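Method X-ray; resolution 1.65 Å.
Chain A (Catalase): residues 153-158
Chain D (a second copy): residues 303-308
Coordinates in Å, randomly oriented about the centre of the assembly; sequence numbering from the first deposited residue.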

ATOM      1  N   ASP A 153      -0.433 -22.733 -13.901  1.00 14.18           N
ATOM      2  CA  ASP A 153      -1.832 -22.618 -14.300  1.00 14.64           C
ATOM      3  C   ASP A 153      -2.583 -21.864 -13.209  1.00 13.93           C
ATOM      4  O   ASP A 153      -2.373 -22.136 -11.989  1.00 14.69           O
ATOM      5  N   PRO A 154      -3.454 -20.911 -13.608  1.00 14.08           N
ATOM      6  CA  PRO A 154      -4.121 -20.077 -12.623  1.00 13.95           C
ATOM      7  C   PRO A 154      -5.151 -20.849 -11.777  1.00 12.87           C
ATOM      8  O   PRO A 154      -5.656 -20.308 -10.803  1.00 12.68           O
ATOM      9  N   VAL A 155      -5.517 -22.069 -12.205  1.00 14.26           N
ATOM     10  CA  VAL A 155      -6.437 -22.888 -11.402  1.00 14.82           C
ATOM     11  C   VAL A 155      -5.665 -23.832 -10.492  1.00 16.35           C
ATOM     12  O   VAL A 155      -5.992 -23.916  -9.284  1.00 18.07           O
ATOM     13  N   THR A 156      -4.667 -24.524 -11.028  1.00 16.65           N
ATOM     14  CA  THR A 156      -3.988 -25.624 -10.352  1.00 18.09           C
ATOM     15  C   THR A 156      -2.737 -25.217  -9.583  1.00 16.99           C
ATOM     16  O   THR A 156      -2.271 -25.983  -8.723  1.00 19.48           O
ATOM     17  N   ASN A 157      -2.209 -24.007  -9.853  1.00 15.24           N
ATOM     18  CA  ASN A 157      -0.873 -23.599  -9.347  1.00 14.38           C
ATOM     19  C   ASN A 157       0.260 -24.525  -9.730  1.00 14.42           C
ATOM     20  O   ASN A 157       1.298 -24.561  -9.028  1.00 14.55           O
ATOM     21  N   ILE A 158       0.145 -25.223 -10.875  1.00 14.07           N
ATOM     22  CA  ILE A 158       1.247 -26.062 -11.392  1.00 14.52           C
ATOM     23  C   ILE A 158       1.550 -25.673 -12.827  1.00 14.42           C
ATOM     24  O   ILE A 158       0.645 -25.457 -13.610  1.00 13.68           O
TER
ATOM     25  N   ASN D 303     -12.354 -28.165  -6.085  1.00 14.71           N
ATOM     26  CA  ASN D 303     -11.235 -27.321  -6.255  1.00 16.62           C
ATOM     27  C   ASN D 303     -11.707 -25.884  -6.532  1.00 15.85           C
ATOM     28  O   ASN D 303     -12.812 -25.660  -7.050  1.00 14.91           O
ATOM     29  N   PRO D 304     -10.895 -24.885  -6.162  1.00 15.64           N
ATOM     30  CA  PRO D 304     -11.234 -23.527  -6.487  1.00 16.52           C
ATOM     31  C   PRO D 304     -11.261 -23.251  -7.958  1.00 16.19           C
ATOM     32  O   PRO D 304     -10.668 -23.990  -8.765  1.00 15.23           O
ATOM     33  N   GLU D 305     -11.940 -22.167  -8.316  1.00 14.96           N
ATOM     34  CA  GLU D 305     -11.902 -21.718  -9.698  1.00 15.25           C
ATOM     35  C   GLU D 305     -10.649 -20.932 -10.052  1.00 15.04           C
ATOM     36  O   GLU D 305     -10.245 -20.955 -11.220  1.00 13.15           O
ATOM     37  N   ASN D 306     -10.056 -20.242  -9.075  1.00 13.63           N
ATOM     38  CA  ASN D 306      -8.881 -19.390  -9.342  1.00 13.16           C
ATOM     39  C   ASN D 306      -7.984 -19.373  -8.090  1.00 12.67           C
ATOM     40  O   ASN D 306      -8.473 -19.115  -7.002  1.00 11.63           O
ATOM     41  N   PHE D 307      -6.754 -19.810  -8.241  1.00 11.96           N
ATOM     42  CA  PHE D 307      -5.921 -20.082  -7.115  1.00 12.19           C
ATOM     43  C   PHE D 307      -5.632 -18.770  -6.371  1.00 11.41           C
ATOM     44  O   PHE D 307      -5.682 -18.703  -5.149  1.00 10.58           O
ATOM     45  N   PHE D 308      -5.282 -17.714  -7.138  1.00 11.23           N
ATOM     46  CA  PHE D 308      -4.991 -16.468  -6.469  1.00 11.18           C
ATOM     47  C   PHE D 308      -6.174 -15.939  -5.702  1.00 11.52           C
ATOM     48  O   PHE D 308      -6.011 -15.478  -4.521  1.00 13.29           O
TER

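Along chain D, Asn303(D) (chi1 m) points its CA-to-CB bond toward chain A but stops short of contact. Pro304(D) enters through its carbonyl: its O lies 3.6 Å from CG1 of Val155(A), a t rotamer, and accepts a weak hydrogen bond (2.9 Å) from water 2, which also donates to Val155(A) O at 2.5 Å. One water thus joins two carbonyls that could not bond directly. Glu305(D), chi1 m, has its CA-to-CB bond pointing away and offers backbone instead, its O 3.5 Å from Val155(A) CG2. The valine therefore packs against main chain.

Asn306(D), chi1 t, caps the helix that follows, while its ND2 comes within 4.1 Å of Pro154(A) CB. The helix start leaves amides free, and Pro154(A) O takes one directly: Phe307(D) N donates to it at 2.8 Å, nearly straight at 176°. The same oxygen accepts from water 1 at 2.8 Å, and that water accepts from Phe308(D) N at 2.9 Å.

Phe307(D), chi1 t, points toward chain A and gives up the most area. Asn157(A), also t, covers one ring face, its CB 3.7 Å from the centroid in a CH-pi contact; Val155(A) O lies at the ring edge. Phe308(D), t, leads its ring away.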

ATOM      1  CB  ASP A 153      -2.362 -24.020 -14.605  1.00 16.39           C
ATOM      2  CG  ASP A 153      -3.825 -24.090 -14.935  1.00 17.75           C
ATOM      3  OD1 ASP A 153      -4.642 -23.732 -14.088  1.00 16.89           O
ATOM      4  OD2 ASP A 153      -4.215 -24.674 -15.981  1.00 18.07           O
ATOM      5  CB  PRO A 154      -4.779 -18.992 -13.474  1.00 13.24           C
ATOM      6  CG  PRO A 154      -5.005 -19.648 -14.808  1.00 13.09           C
ATOM      7  CD  PRO A 154      -3.768 -20.467 -14.978  1.00 12.84           C
ATOM      8  CB  VAL A 155      -7.386 -23.694 -12.315  1.00 15.51           C
ATOM      9  CG1 VAL A 155      -8.423 -24.439 -11.479  1.00 15.53           C
ATOM     10  CG2 VAL A 155      -8.075 -22.773 -13.337  1.00 16.44           C
ATOM     11  CB  THR A 156      -3.525 -26.694 -11.312  1.00 19.16           C
ATOM     12  OG1 THR A 156      -2.460 -26.183 -12.101  1.00 18.38           O
ATOM     13  CG2 THR A 156      -4.666 -27.182 -12.200  1.00 20.15           C
ATOM     14  CB  ASN A 157      -0.926 -23.457  -7.775  1.00 13.77           C
ATOM     15  CG  ASN A 157       0.156 -22.587  -7.225  1.00 15.25           C
ATOM     16  OD1 ASN A 157       0.760 -22.863  -6.122  1.00 17.19           O
ATOM     17  ND2 ASN A 157       0.501 -21.570  -7.995  1.00 12.17           N
ATOM     18  CB  ILE A 158       0.892 -27.580 -11.307  1.00 15.89           C
ATOM     19  CG1 ILE A 158       0.602 -27.885  -9.840  1.00 17.40           C
ATOM     20  CG2 ILE A 158       2.071 -28.447 -11.789  1.00 15.67           C
ATOM     21  CD1 ILE A 158       0.388 -29.355  -9.550  1.00 19.25           C
TER
ATOM     22  CB  ASN D 303     -10.345 -27.797  -7.403  1.00 16.28           C
ATOM     23  CG  ASN D 303      -9.604 -29.072  -7.081  1.00 16.26           C
ATOM     24  OD1 ASN D 303      -9.064 -29.235  -5.990  1.00 14.35           O
ATOM     25  ND2 ASN D 303      -9.616 -30.033  -8.050  1.00 15.78           N
ATOM     26  CB  PRO D 304     -10.161 -22.713  -5.746  1.00 16.41           C
ATOM     27  CG  PRO D 304      -9.635 -23.623  -4.660  1.00 16.15           C
ATOM     28  CD  PRO D 304      -9.661 -24.979  -5.349  1.00 15.79           C
ATOM     29  CB  GLU D 305     -13.145 -20.863 -10.033  1.00 18.59           C
ATOM     30  CG  GLU D 305     -14.478 -21.603  -9.901  1.00 20.56           C
ATOM     31  CD  GLU D 305     -14.853 -22.497 -11.041  1.00 27.65           C
ATOM     32  OE1 GLU D 305     -15.733 -23.334 -10.827  1.00 30.94           O
ATOM     33  OE2 GLU D 305     -14.413 -22.324 -12.203  1.00 30.89           O
ATOM     34  CB  ASN D 306      -9.304 -17.957  -9.693  1.00 12.56           C
ATOM     35  CG  ASN D 306      -8.090 -17.091 -10.017  1.00 12.27           C
ATOM     36  OD1 ASN D 306      -7.517 -16.398  -9.148  1.00 13.02           O
ATOM     37  ND2 ASN D 306      -7.709 -17.101 -11.271  1.00 12.29           N
ATOM     38  CB  PHE D 307      -4.626 -20.750  -7.582  1.00 12.64           C
ATOM     39  CG  PHE D 307      -3.710 -21.083  -6.453  1.00 14.20           C
ATOM     40  CD1 PHE D 307      -2.830 -20.205  -5.946  1.00 15.55           C
ATOM     41  CD2 PHE D 307      -3.767 -22.331  -5.856  1.00 14.10           C
ATOM     42  CE1 PHE D 307      -1.996 -20.563  -4.876  1.00 17.44           C
ATOM     43  CE2 PHE D 307      -2.944 -22.672  -4.785  1.00 15.30           C
ATOM     44  CZ  PHE D 307      -2.073 -21.787  -4.290  1.00 16.49           C
ATOM     45  CB  PHE D 308      -4.504 -15.373  -7.489  1.00 10.70           C
ATOM     46  CG  PHE D 308      -4.230 -14.047  -6.872  1.00 11.45           C
ATOM     47  CD1 PHE D 308      -2.975 -13.776  -6.322  1.00 12.58           C
ATOM     48  CD2 PHE D 308      -5.225 -13.097  -6.797  1.00 11.68           C
ATOM     49  CE1 PHE D 308      -2.737 -12.550  -5.710  1.00 11.62           C
ATOM     50  CE2 PHE D 308      -4.998 -11.874  -6.230  1.00 12.80           C
ATOM     51  CZ  PHE D 308      -3.742 -11.632  -5.661  1.00 13.42           C
TER
HETATM   52  O   HOH W   1      -4.442 -17.903  -9.904  1.00 13.25           O
HETATM   53  O   HOH W   2      -8.000 -23.427  -7.875  1.00 41.68           O